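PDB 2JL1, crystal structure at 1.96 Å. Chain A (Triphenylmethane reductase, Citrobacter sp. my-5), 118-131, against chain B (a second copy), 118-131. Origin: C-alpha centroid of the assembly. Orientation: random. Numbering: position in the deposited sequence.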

# COMPACT_ATOMS: atom_id res chain seq x y z
N ALA A 118 0.28 -6.13 -9.12
CA ALA A 118 1.47 -5.93 -8.27
C ALA A 118 1.23 -4.80 -7.27
O ALA A 118 1.72 -4.83 -6.16
CB ALA A 118 2.67 -5.59 -9.12
N HIS A 119 0.48 -3.78 -7.70
CA HIS A 119 0.20 -2.64 -6.85
C HIS A 119 -0.63 -3.02 -5.63
O HIS A 119 -0.43 -2.47 -4.53
CB HIS A 119 -0.41 -1.50 -7.67
CG HIS A 119 0.56 -0.90 -8.63
ND1 HIS A 119 0.18 -0.32 -9.82
CD2 HIS A 119 1.90 -0.84 -8.59
CE1 HIS A 119 1.25 0.12 -10.45
NE2 HIS A 119 2.31 -0.20 -9.73
N VAL A 120 -1.57 -3.95 -5.83
CA VAL A 120 -2.42 -4.44 -4.76
C VAL A 120 -1.56 -5.15 -3.72
O VAL A 120 -1.76 -4.97 -2.51
CB VAL A 120 -3.45 -5.48 -5.27
CG1 VAL A 120 -4.20 -6.11 -4.08
CG2 VAL A 120 -4.46 -4.84 -6.24
N HIS A 121 -0.64 -5.98 -4.19
CA HIS A 121 0.20 -6.76 -3.28
C HIS A 121 1.12 -5.87 -2.47
O HIS A 121 1.30 -6.07 -1.25
CB HIS A 121 0.96 -7.84 -4.06
CG HIS A 121 0.07 -8.94 -4.55
ND1 HIS A 121 -0.73 -9.68 -3.70
CD2 HIS A 121 -0.20 -9.37 -5.80
CE1 HIS A 121 -1.44 -10.54 -4.41
NE2 HIS A 121 -1.13 -10.38 -5.68
N LEU A 122 1.68 -4.85 -3.12
CA LEU A 122 2.57 -3.90 -2.40
C LEU A 122 1.78 -3.04 -1.39
O LEU A 122 2.25 -2.82 -0.26
CB LEU A 122 3.32 -3.02 -3.40
CG LEU A 122 4.48 -3.72 -4.15
CD1 LEU A 122 4.75 -3.04 -5.51
CD2 LEU A 122 5.74 -3.76 -3.29
N ALA A 123 0.58 -2.61 -1.77
CA ALA A 123 -0.30 -1.86 -0.85
C ALA A 123 -0.62 -2.72 0.38
O ALA A 123 -0.62 -2.22 1.52
CB ALA A 123 -1.60 -1.41 -1.57
N THR A 124 -0.87 -4.01 0.14
CA THR A 124 -1.23 -4.95 1.21
C THR A 124 -0.05 -5.23 2.13
O THR A 124 -0.20 -5.25 3.37
CB THR A 124 -1.82 -6.26 0.62
OG1 THR A 124 -2.96 -5.91 -0.19
CG2 THR A 124 -2.25 -7.22 1.75
N GLU A 125 1.13 -5.41 1.55
CA GLU A 125 2.36 -5.53 2.35
C GLU A 125 2.57 -4.32 3.28
O GLU A 125 2.84 -4.48 4.47
CB GLU A 125 3.60 -5.72 1.46
CG GLU A 125 3.77 -7.17 0.94
CD GLU A 125 5.07 -7.38 0.16
OE1 GLU A 125 6.01 -6.53 0.25
OE2 GLU A 125 5.15 -8.43 -0.54
N TYR A 126 2.46 -3.10 2.73
CA TYR A 126 2.54 -1.89 3.55
C TYR A 126 1.47 -1.81 4.62
O TYR A 126 1.75 -1.36 5.74
CB TYR A 126 2.57 -0.62 2.70
CG TYR A 126 3.91 -0.37 2.11
CD1 TYR A 126 5.00 -0.03 2.93
CD2 TYR A 126 4.12 -0.48 0.74
CE1 TYR A 126 6.25 0.20 2.39
CE2 TYR A 126 5.38 -0.24 0.20
CZ TYR A 126 6.44 0.09 1.04
OH TYR A 126 7.68 0.33 0.52
N ALA A 127 0.24 -2.25 4.30
CA ALA A 127 -0.81 -2.35 5.31
C ALA A 127 -0.42 -3.27 6.48
O ALA A 127 -0.58 -2.92 7.64
CB ALA A 127 -2.14 -2.81 4.69
N ILE A 128 0.11 -4.45 6.15
CA ILE A 128 0.55 -5.40 7.18
C ILE A 128 1.69 -4.82 8.04
O ILE A 128 1.74 -5.04 9.26
CB ILE A 128 0.97 -6.76 6.56
CG1 ILE A 128 -0.28 -7.48 6.05
CG2 ILE A 128 1.78 -7.61 7.58
CD1 ILE A 128 -0.02 -8.64 4.99
N ARG A 129 2.59 -4.08 7.40
CA ARG A 129 3.67 -3.40 8.14
C ARG A 129 3.14 -2.43 9.22
O ARG A 129 3.72 -2.37 10.30
CB ARG A 129 4.68 -2.73 7.21
CG ARG A 129 5.50 -3.72 6.37
CD ARG A 129 6.44 -2.98 5.41
NE ARG A 129 7.21 -3.88 4.55
CZ ARG A 129 8.37 -4.45 4.89
NH1 ARG A 129 8.90 -4.25 6.10
NH2 ARG A 129 9.00 -5.23 4.02
N THR A 130 2.04 -1.72 8.94
CA THR A 130 1.43 -0.79 9.94
C THR A 130 0.93 -1.46 11.21
O THR A 130 0.71 -0.79 12.23
CB THR A 130 0.26 0.04 9.35
OG1 THR A 130 -0.93 -0.76 9.25
CG2 THR A 130 0.65 0.60 8.01
N THR A 131 0.71 -2.77 11.15
CA THR A 131 0.20 -3.47 12.32
C THR A 131 1.26 -3.82 13.36
O THR A 131 0.92 -4.14 14.49
CB THR A 131 -0.49 -4.77 11.95
OG1 THR A 131 0.49 -5.71 11.50
CG2 THR A 131 -1.55 -4.55 10.88
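Chain B (118-131) AHVHLATEYAIRTT

Chain B repeats chain A through an exact two-fold axis: its stretch is already helical at A118(B), and the helix runs nearly antiparallel to its mate, with a signed crossing angle of -160° and axes only 8.0 Å apart. H119(B), chi1 m, points toward chain A; CB of R129(A) lies over one face of its ring, 3.7 Å from ND1, and CB of H119(B) meets CG2 of T130(A) at 3.7 Å. Its ND1 also reaches, through a water, the backbone O of R129(A), a polar link suited to a ring that remains partly exposed. V120(B) points away, yet its CG2 comes within 4.1 Å of CG2 of T130(A). L122(B) sets its CB squarely over the ring of Y126(A), 3.8 Å from the centroid. At A123(B) the helices come closest: its CA is 4.1 Å from CA of A123(A), and its CB is 3.6 Å from O of A123(A). A methyl side chain permits this approach. Y126(B) is a knob, as its mate is, held among H119(A), L122(A), A123(A) and Y126(A); CE2 of Y126(B) lies 3.8 Å from CE2 of Y126(A), and one water joins both hydroxyls. CB of R129(B) lies 3.7 Å from ND1 of H119(A), over one face of the ring, and CG2 of T130(B) lies 3.7 Å from CB of H119(A) and 4.1 Å from CG2 of V120(A).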

# COMPACT_ATOMS: atom_id res chain seq x y z
N ALA B 118 4.77 6.44 7.52
CA ALA B 118 5.27 6.35 6.14
C ALA B 118 4.63 5.16 5.42
O ALA B 118 4.39 5.21 4.23
CB ALA B 118 6.77 6.17 6.13
N HIS B 119 4.39 4.08 6.16
CA HIS B 119 3.80 2.88 5.58
C HIS B 119 2.38 3.13 5.07
O HIS B 119 1.97 2.56 4.04
CB HIS B 119 3.89 1.72 6.57
CG HIS B 119 5.30 1.26 6.78
ND1 HIS B 119 5.74 0.69 7.95
CD2 HIS B 119 6.38 1.35 5.97
CE1 HIS B 119 7.02 0.39 7.83
NE2 HIS B 119 7.43 0.80 6.65
N VAL B 120 1.63 3.95 5.81
CA VAL B 120 0.26 4.31 5.44
C VAL B 120 0.29 5.07 4.12
O VAL B 120 -0.55 4.83 3.24
CB VAL B 120 -0.39 5.24 6.48
CG1 VAL B 120 -1.75 5.75 5.97
CG2 VAL B 120 -0.59 4.53 7.83
N HIS B 121 1.21 6.02 4.01
CA HIS B 121 1.29 6.85 2.81
C HIS B 121 1.67 6.04 1.58
O HIS B 121 1.10 6.22 0.49
CB HIS B 121 2.23 8.04 3.04
CG HIS B 121 1.67 9.05 3.99
ND1 HIS B 121 0.45 9.66 3.79
CD2 HIS B 121 2.12 9.49 5.19
CE1 HIS B 121 0.18 10.46 4.81
NE2 HIS B 121 1.19 10.38 5.66
N LEU B 122 2.61 5.11 1.76
CA LEU B 122 3.03 4.24 0.63
C LEU B 122 1.90 3.27 0.22
O LEU B 122 1.66 3.06 -0.98
CB LEU B 122 4.31 3.49 0.98
CG LEU B 122 5.60 4.34 0.96
CD1 LEU B 122 6.68 3.74 1.90
CD2 LEU B 122 6.12 4.49 -0.46
N ALA B 123 1.19 2.72 1.21
CA ALA B 123 0.04 1.84 0.94
C ALA B 123 -1.02 2.62 0.14
O ALA B 123 -1.62 2.09 -0.81
CB ALA B 123 -0.56 1.28 2.26
N THR B 124 -1.24 3.88 0.53
CA THR B 124 -2.25 4.74 -0.11
C THR B 124 -1.85 5.12 -1.53
O THR B 124 -2.68 5.08 -2.46
CB THR B 124 -2.53 5.99 0.76
OG1 THR B 124 -2.95 5.54 2.06
CG2 THR B 124 -3.63 6.86 0.11
N GLU B 125 -0.57 5.45 -1.73
CA GLU B 125 -0.04 5.67 -3.08
C GLU B 125 -0.27 4.46 -4.00
O GLU B 125 -0.76 4.61 -5.13
CB GLU B 125 1.44 6.03 -3.06
CG GLU B 125 1.72 7.50 -2.68
CD GLU B 125 3.20 7.89 -2.78
OE1 GLU B 125 4.00 7.15 -3.42
OE2 GLU B 125 3.55 8.96 -2.21
N TYR B 126 0.08 3.26 -3.53
CA TYR B 126 -0.19 2.04 -4.30
C TYR B 126 -1.66 1.80 -4.56
O TYR B 126 -2.02 1.34 -5.65
CB TYR B 126 0.47 0.81 -3.66
CG TYR B 126 1.92 0.73 -3.95
CD1 TYR B 126 2.37 0.49 -5.26
CD2 TYR B 126 2.87 0.91 -2.95
CE1 TYR B 126 3.73 0.42 -5.55
CE2 TYR B 126 4.23 0.83 -3.23
CZ TYR B 126 4.64 0.59 -4.54
OH TYR B 126 5.98 0.51 -4.84
N ALA B 127 -2.52 2.11 -3.59
CA ALA B 127 -3.96 2.06 -3.80
C ALA B 127 -4.42 2.98 -4.95
O ALA B 127 -5.18 2.57 -5.82
CB ALA B 127 -4.74 2.39 -2.51
N ILE B 128 -3.94 4.22 -4.94
CA ILE B 128 -4.27 5.17 -6.01
C ILE B 128 -3.77 4.69 -7.38
O ILE B 128 -4.46 4.87 -8.40
CB ILE B 128 -3.72 6.59 -5.69
CG1 ILE B 128 -4.52 7.19 -4.53
CG2 ILE B 128 -3.75 7.49 -6.96
CD1 ILE B 128 -3.84 8.40 -3.77
N ARG B 129 -2.59 4.08 -7.40
CA ARG B 129 -2.07 3.50 -8.65
C ARG B 129 -3.01 2.44 -9.26
O ARG B 129 -3.15 2.40 -10.48
CB ARG B 129 -0.64 2.98 -8.49
CG ARG B 129 0.40 4.08 -8.23
CD ARG B 129 1.79 3.49 -8.02
NE ARG B 129 2.81 4.50 -7.72
CZ ARG B 129 3.49 5.18 -8.64
NH1 ARG B 129 3.25 5.00 -9.94
NH2 ARG B 129 4.42 6.05 -8.26
N THR B 130 -3.66 1.62 -8.43
CA THR B 130 -4.62 0.60 -8.93
C THR B 130 -5.84 1.16 -9.66
O THR B 130 -6.52 0.43 -10.40
CB THR B 130 -5.14 -0.34 -7.80
OG1 THR B 130 -6.15 0.33 -7.01
CG2 THR B 130 -4.00 -0.81 -6.94
N THR B 131 -6.13 2.44 -9.44
CA THR B 131 -7.29 3.03 -10.07
C THR B 131 -7.06 3.46 -11.52
O THR B 131 -8.02 3.70 -12.24
CB THR B 131 -7.78 4.26 -9.33
OG1 THR B 131 -6.83 5.32 -9.50
CG2 THR B 131 -8.01 3.96 -7.86
O HOH W 1 -2.56 -0.68 -10.99
O HOH W 2 7.99 0.50 -2.52
O HOH W 3 4.15 0.78 10.49